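Local coordinates for acetaldehyde dehydrogenase (Acetylating) (Geobacillus thermoglucosidasius, PDB 5J78), which probably catalyses the reversible, NAD-linked and CoA-dependent conversion of acetaldehyde to acetyl-CoA, at residues 226-240 / 440-452. Numbering follows the deposited sequence.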
loop_
_atom_site.group_PDB
_atom_site.type_symbol
_atom_site.label_atom_id
_atom_site.label_comp_id
_atom_site.label_asym_id
_atom_site.label_seq_id
_atom_site.Cartn_x
_atom_site.Cartn_y
_atom_site.Cartn_z
ATOM N N VAL A 226 4.002 -17.043 4.271
ATOM C CA VAL A 226 5.298 -17.128 3.612
ATOM C C VAL A 226 5.430 -16.031 2.550
ATOM O O VAL A 226 6.494 -15.421 2.407
ATOM C CB VAL A 226 5.497 -18.516 2.985
ATOM C CG1 VAL A 226 6.734 -18.550 2.065
ATOM C CG2 VAL A 226 5.607 -19.555 4.087
ATOM N N LYS A 227 4.346 -15.787 1.810
ATOM C CA LYS A 227 4.326 -14.737 0.807
ATOM C C LYS A 227 4.579 -13.409 1.513
ATOM O O LYS A 227 5.297 -12.550 1.004
ATOM C CB LYS A 227 2.986 -14.706 0.046
ATOM C CG LYS A 227 2.989 -13.878 -1.262
ATOM C CD LYS A 227 3.782 -14.584 -2.403
ATOM C CE LYS A 227 3.744 -13.800 -3.746
ATOM N NZ LYS A 227 4.601 -14.374 -4.875
ATOM N N ALA A 228 4.001 -13.253 2.702
ATOM C CA ALA A 228 4.213 -12.036 3.488
ATOM C C ALA A 228 5.680 -11.879 3.883
ATOM O O ALA A 228 6.237 -10.769 3.862
ATOM C CB ALA A 228 3.352 -12.040 4.719
ATOM N N ALA A 229 6.304 -12.986 4.257
ATOM C CA ALA A 229 7.712 -12.941 4.633
ATOM C C ALA A 229 8.587 -12.545 3.423
ATOM O O ALA A 229 9.552 -11.815 3.578
ATOM C CB ALA A 229 8.159 -14.297 5.219
ATOM N N TYR A 230 8.248 -13.023 2.232
ATOM C CA TYR A 230 8.982 -12.615 1.026
ATOM C C TYR A 230 8.548 -11.232 0.485
ATOM O O TYR A 230 9.035 -10.782 -0.564
ATOM C CB TYR A 230 8.847 -13.685 -0.063
ATOM C CG TYR A 230 9.768 -14.859 0.192
ATOM C CD1 TYR A 230 11.117 -14.778 -0.113
ATOM C CD2 TYR A 230 9.305 -16.018 0.783
ATOM C CE1 TYR A 230 11.970 -15.828 0.135
ATOM C CE2 TYR A 230 10.150 -17.080 1.040
ATOM C CZ TYR A 230 11.481 -16.983 0.721
ATOM O OH TYR A 230 12.332 -18.043 0.983
ATOM N N SER A 231 7.675 -10.555 1.228
ATOM C CA SER A 231 7.181 -9.221 0.874
ATOM C C SER A 231 7.620 -8.220 1.912
ATOM O O SER A 231 7.241 -7.065 1.854
ATOM C CB SER A 231 5.656 -9.186 0.782
ATOM O OG SER A 231 5.153 -10.058 -0.217
ATOM N N SER A 232 8.394 -8.690 2.886
ATOM C CA SER A 232 8.697 -7.920 4.088
ATOM C C SER A 232 9.795 -6.891 3.928
ATOM O O SER A 232 9.979 -6.030 4.798
ATOM C CB SER A 232 9.120 -8.866 5.198
ATOM O OG SER A 232 10.331 -9.503 4.828
ATOM N N GLY A 233 10.555 -7.012 2.846
ATOM C CA GLY A 233 11.750 -6.213 2.676
ATOM C C GLY A 233 12.973 -6.842 3.338
ATOM O O GLY A 233 14.047 -6.241 3.307
ATOM N N LYS A 234 12.815 -8.034 3.929
ATOM C CA LYS A 234 13.917 -8.737 4.617
ATOM C C LYS A 234 14.259 -10.067 3.953
ATOM O O LYS A 234 13.407 -10.696 3.361
ATOM C CB LYS A 234 13.575 -9.065 6.076
ATOM C CG LYS A 234 13.166 -7.930 6.923
ATOM C CD LYS A 234 14.351 -7.169 7.438
ATOM C CE LYS A 234 13.905 -6.185 8.493
ATOM N NZ LYS A 234 15.082 -5.424 8.977
ATOM N N PRO A 235 15.494 -10.530 4.131
ATOM C CA PRO A 235 15.860 -11.891 3.767
ATOM C C PRO A 235 15.006 -12.909 4.529
ATOM O O PRO A 235 14.827 -12.781 5.756
ATOM C CB PRO A 235 17.342 -11.973 4.165
ATOM C CG PRO A 235 17.789 -10.577 4.251
ATOM C CD PRO A 235 16.621 -9.808 4.735
ATOM N N ALA A 236 14.464 -13.887 3.808
ATOM C CA ALA A 236 13.614 -14.921 4.420
ATOM C C ALA A 236 13.881 -16.324 3.898
ATOM O O ALA A 236 14.163 -16.534 2.710
ATOM C CB ALA A 236 12.153 -14.592 4.205
ATOM N N TYR A 237 13.752 -17.284 4.806
ATOM C CA TYR A 237 13.665 -18.686 4.447
ATOM C C TYR A 237 12.248 -19.145 4.699
ATOM O O TYR A 237 11.812 -19.285 5.853
ATOM C CB TYR A 237 14.659 -19.533 5.234
ATOM C CG TYR A 237 16.104 -19.284 4.883
ATOM C CD1 TYR A 237 16.707 -19.954 3.830
ATOM C CD2 TYR A 237 16.878 -18.391 5.614
ATOM C CE1 TYR A 237 18.037 -19.729 3.503
ATOM C CE2 TYR A 237 18.199 -18.166 5.294
ATOM C CZ TYR A 237 18.775 -18.839 4.236
ATOM O OH TYR A 237 20.092 -18.609 3.911
ATOM N N GLY A 238 11.529 -19.386 3.610
ATOM C CA GLY A 238 10.137 -19.811 3.690
ATOM C C GLY A 238 9.999 -21.303 3.464
ATOM O O GLY A 238 10.969 -21.983 3.129
ATOM N N VAL A 239 8.790 -21.813 3.668
ATOM C CA VAL A 239 8.426 -23.158 3.266
ATOM C C VAL A 239 7.326 -23.090 2.230
ATOM O O VAL A 239 6.816 -22.022 1.916
ATOM C CB VAL A 239 7.920 -24.004 4.448
ATOM C CG1 VAL A 239 8.963 -24.070 5.550
ATOM C CG2 VAL A 239 6.610 -23.427 4.990
ATOM N N GLY A 240 6.975 -24.248 1.697
ATOM C CA GLY A 240 5.786 -24.382 0.889
ATOM C C GLY A 240 4.981 -25.528 1.461
ATOM O O GLY A 240 5.496 -26.304 2.264
ATOM N N THR A 440 11.620 -27.265 8.987
ATOM C CA THR A 440 11.412 -26.174 8.044
ATOM C C THR A 440 11.951 -26.655 6.724
ATOM O O THR A 440 13.160 -26.610 6.465
ATOM C CB THR A 440 12.101 -24.892 8.485
ATOM O OG1 THR A 440 11.464 -24.421 9.674
ATOM C CG2 THR A 440 12.043 -23.799 7.378
ATOM N N LEU A 441 11.038 -27.139 5.902
ATOM C CA LEU A 441 11.390 -27.828 4.672
ATOM C C LEU A 441 11.187 -26.871 3.506
ATOM O O LEU A 441 10.063 -26.549 3.151
ATOM C CB LEU A 441 10.549 -29.094 4.514
ATOM C CG LEU A 441 11.094 -30.371 5.169
ATOM C CD1 LEU A 441 11.512 -30.106 6.580
ATOM C CD2 LEU A 441 10.086 -31.544 5.122
ATOM N N GLY A 442 12.280 -26.373 2.947
ATOM C CA GLY A 442 12.175 -25.415 1.859
ATOM C C GLY A 442 11.757 -26.110 0.573
ATOM O O GLY A 442 12.190 -27.228 0.303
ATOM N N CYS A 443 10.910 -25.456 -0.213
ATOM C CA CYS A 443 10.378 -26.074 -1.434
ATOM C C CYS A 443 10.976 -25.497 -2.712
ATOM O O CYS A 443 10.425 -25.670 -3.801
ATOM C CB CYS A 443 8.860 -25.936 -1.463
ATOM S SG CYS A 443 8.076 -26.959 -0.136
ATOM N N GLY A 444 12.107 -24.816 -2.570
ATOM C CA GLY A 444 12.794 -24.221 -3.708
ATOM C C GLY A 444 11.984 -23.183 -4.475
ATOM O O GLY A 444 10.900 -22.764 -4.049
ATOM N N ALA A 445 12.531 -22.759 -5.618
ATOM C CA ALA A 445 11.905 -21.737 -6.436
ATOM C C ALA A 445 10.515 -22.146 -6.904
ATOM O O ALA A 445 9.626 -21.306 -6.967
ATOM C CB ALA A 445 12.799 -21.396 -7.660
ATOM N N ILE A 446 10.318 -23.428 -7.216
ATOM C CA ILE A 446 9.040 -23.873 -7.740
ATOM C C ILE A 446 7.943 -23.710 -6.686
ATOM O O ILE A 446 6.761 -23.606 -7.022
ATOM C CB ILE A 446 9.113 -25.338 -8.250
ATOM C CG1 ILE A 446 7.955 -25.619 -9.217
ATOM C CG2 ILE A 446 9.143 -26.359 -7.083
ATOM C CD1 ILE A 446 8.150 -26.843 -10.084
ATOM N N GLY A 447 8.338 -23.662 -5.413
ATOM C CA GLY A 447 7.416 -23.348 -4.331
ATOM C C GLY A 447 7.673 -22.008 -3.662
ATOM O O GLY A 447 7.460 -21.873 -2.460
ATOM N N ASN A 448 8.148 -21.024 -4.425
ATOM C CA ASN A 448 8.298 -19.646 -3.924
ATOM C C ASN A 448 9.234 -19.523 -2.737
ATOM O O ASN A 448 9.036 -18.686 -1.852
ATOM C CB ASN A 448 6.940 -19.059 -3.556
ATOM C CG ASN A 448 6.903 -17.539 -3.709
ATOM O OD1 ASN A 448 6.672 -17.029 -4.798
ATOM N ND2 ASN A 448 7.142 -16.818 -2.619
ATOM N N ASN A 449 10.286 -20.329 -2.740
ATOM C CA ASN A 449 11.247 -20.331 -1.643
ATOM C C ASN A 449 12.671 -20.128 -2.158
ATOM O O ASN A 449 12.982 -20.488 -3.296
ATOM C CB ASN A 449 11.191 -21.652 -0.858
ATOM C CG ASN A 449 9.875 -21.869 -0.101
ATOM O OD1 ASN A 449 9.492 -23.025 0.170
ATOM N ND2 ASN A 449 9.191 -20.781 0.264
ATOM N N ILE A 450 13.540 -19.594 -1.303
ATOM C CA ILE A 450 14.922 -19.329 -1.669
ATOM C C ILE A 450 15.786 -20.602 -1.656
ATOM O O ILE A 450 16.870 -20.613 -2.233
ATOM C CB ILE A 450 15.541 -18.255 -0.729
ATOM C CG1 ILE A 450 16.835 -17.670 -1.328
ATOM C CG2 ILE A 450 15.799 -18.815 0.656
ATOM C CD1 ILE A 450 16.634 -16.719 -2.500
ATOM N N THR A 451 15.315 -21.670 -1.004
ATOM C CA THR A 451 16.040 -22.942 -0.986
ATOM C C THR A 451 15.111 -24.158 -0.942
ATOM O O THR A 451 13.955 -24.063 -0.521
ATOM C CB THR A 451 17.004 -23.041 0.211
ATOM O OG1 THR A 451 17.825 -24.207 0.056
ATOM C CG2 THR A 451 16.251 -23.131 1.521
ATOM N N SER A 452 15.645 -25.289 -1.387
ATOM C CA SER A 452 14.953 -26.583 -1.342
ATOM C C SER A 452 15.514 -27.448 -0.233
ATOM O O SER A 452 15.094 -28.589 -0.065
ATOM C CB SER A 452 15.092 -27.333 -2.668
ATOM O OG SER A 452 16.466 -27.530 -2.962
HETATM O O HOH W 1 13.480 -21.789 1.774
HETATM O O HOH W 2 4.928 -21.087 -0.400
#
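Thr440 opens the contact with a methyl-to-methyl touch, its CG2 3.6 Å from CG1 of Val239, while its hydroxyl bonds to that of Thr220. The carbonyl O of Leu441 lies against CB and CG1 of the same valine, and Cys443 brings SG to 3.5 Å from the backbone N of Gly240. After the short 3-10 segment 445-446, Asn448 puts its carbonyl O over one face of the Tyr230 ring, 3.5 Å from CE2. Its OD1 takes only a weak bond from Lys227 NZ; the lysine NZ and Asn448 ND2 both donate to Gly233 O of the second subunit. Asn449 is buried, and both ends of its amide are used. Asn449 ND2 donates to Val239 O at 3.1 Å, from above that carbonyl's plane, whereas Asn449 OD1 receives Cys443 N (2.8 Å) on a lone pair, tying the loop back on itself. With CG anti to its carbonyl carbon (chi1 -66°), the amide lies against the peptides of Gly238 and Val239. Ile450 N donates to Tyr230 OH at 3.0 Å, and Gly238 N donates to the same hydroxyl, which thereby links strand and loop. Ile450 CG2 packs 3.5 Å from CD1 of Tyr237, and the Thr451 methyl lies at the edge of that ring. One water bridges Gly238 O and Thr451 O. In this aldehyde dehydrogenase fold, 440-452 packs against the end of helix 223-229 and against strand 236-238, which pairs in parallel with strand 216-219; Thr440 reaches helix 143-156, and the second subunit borders the loop.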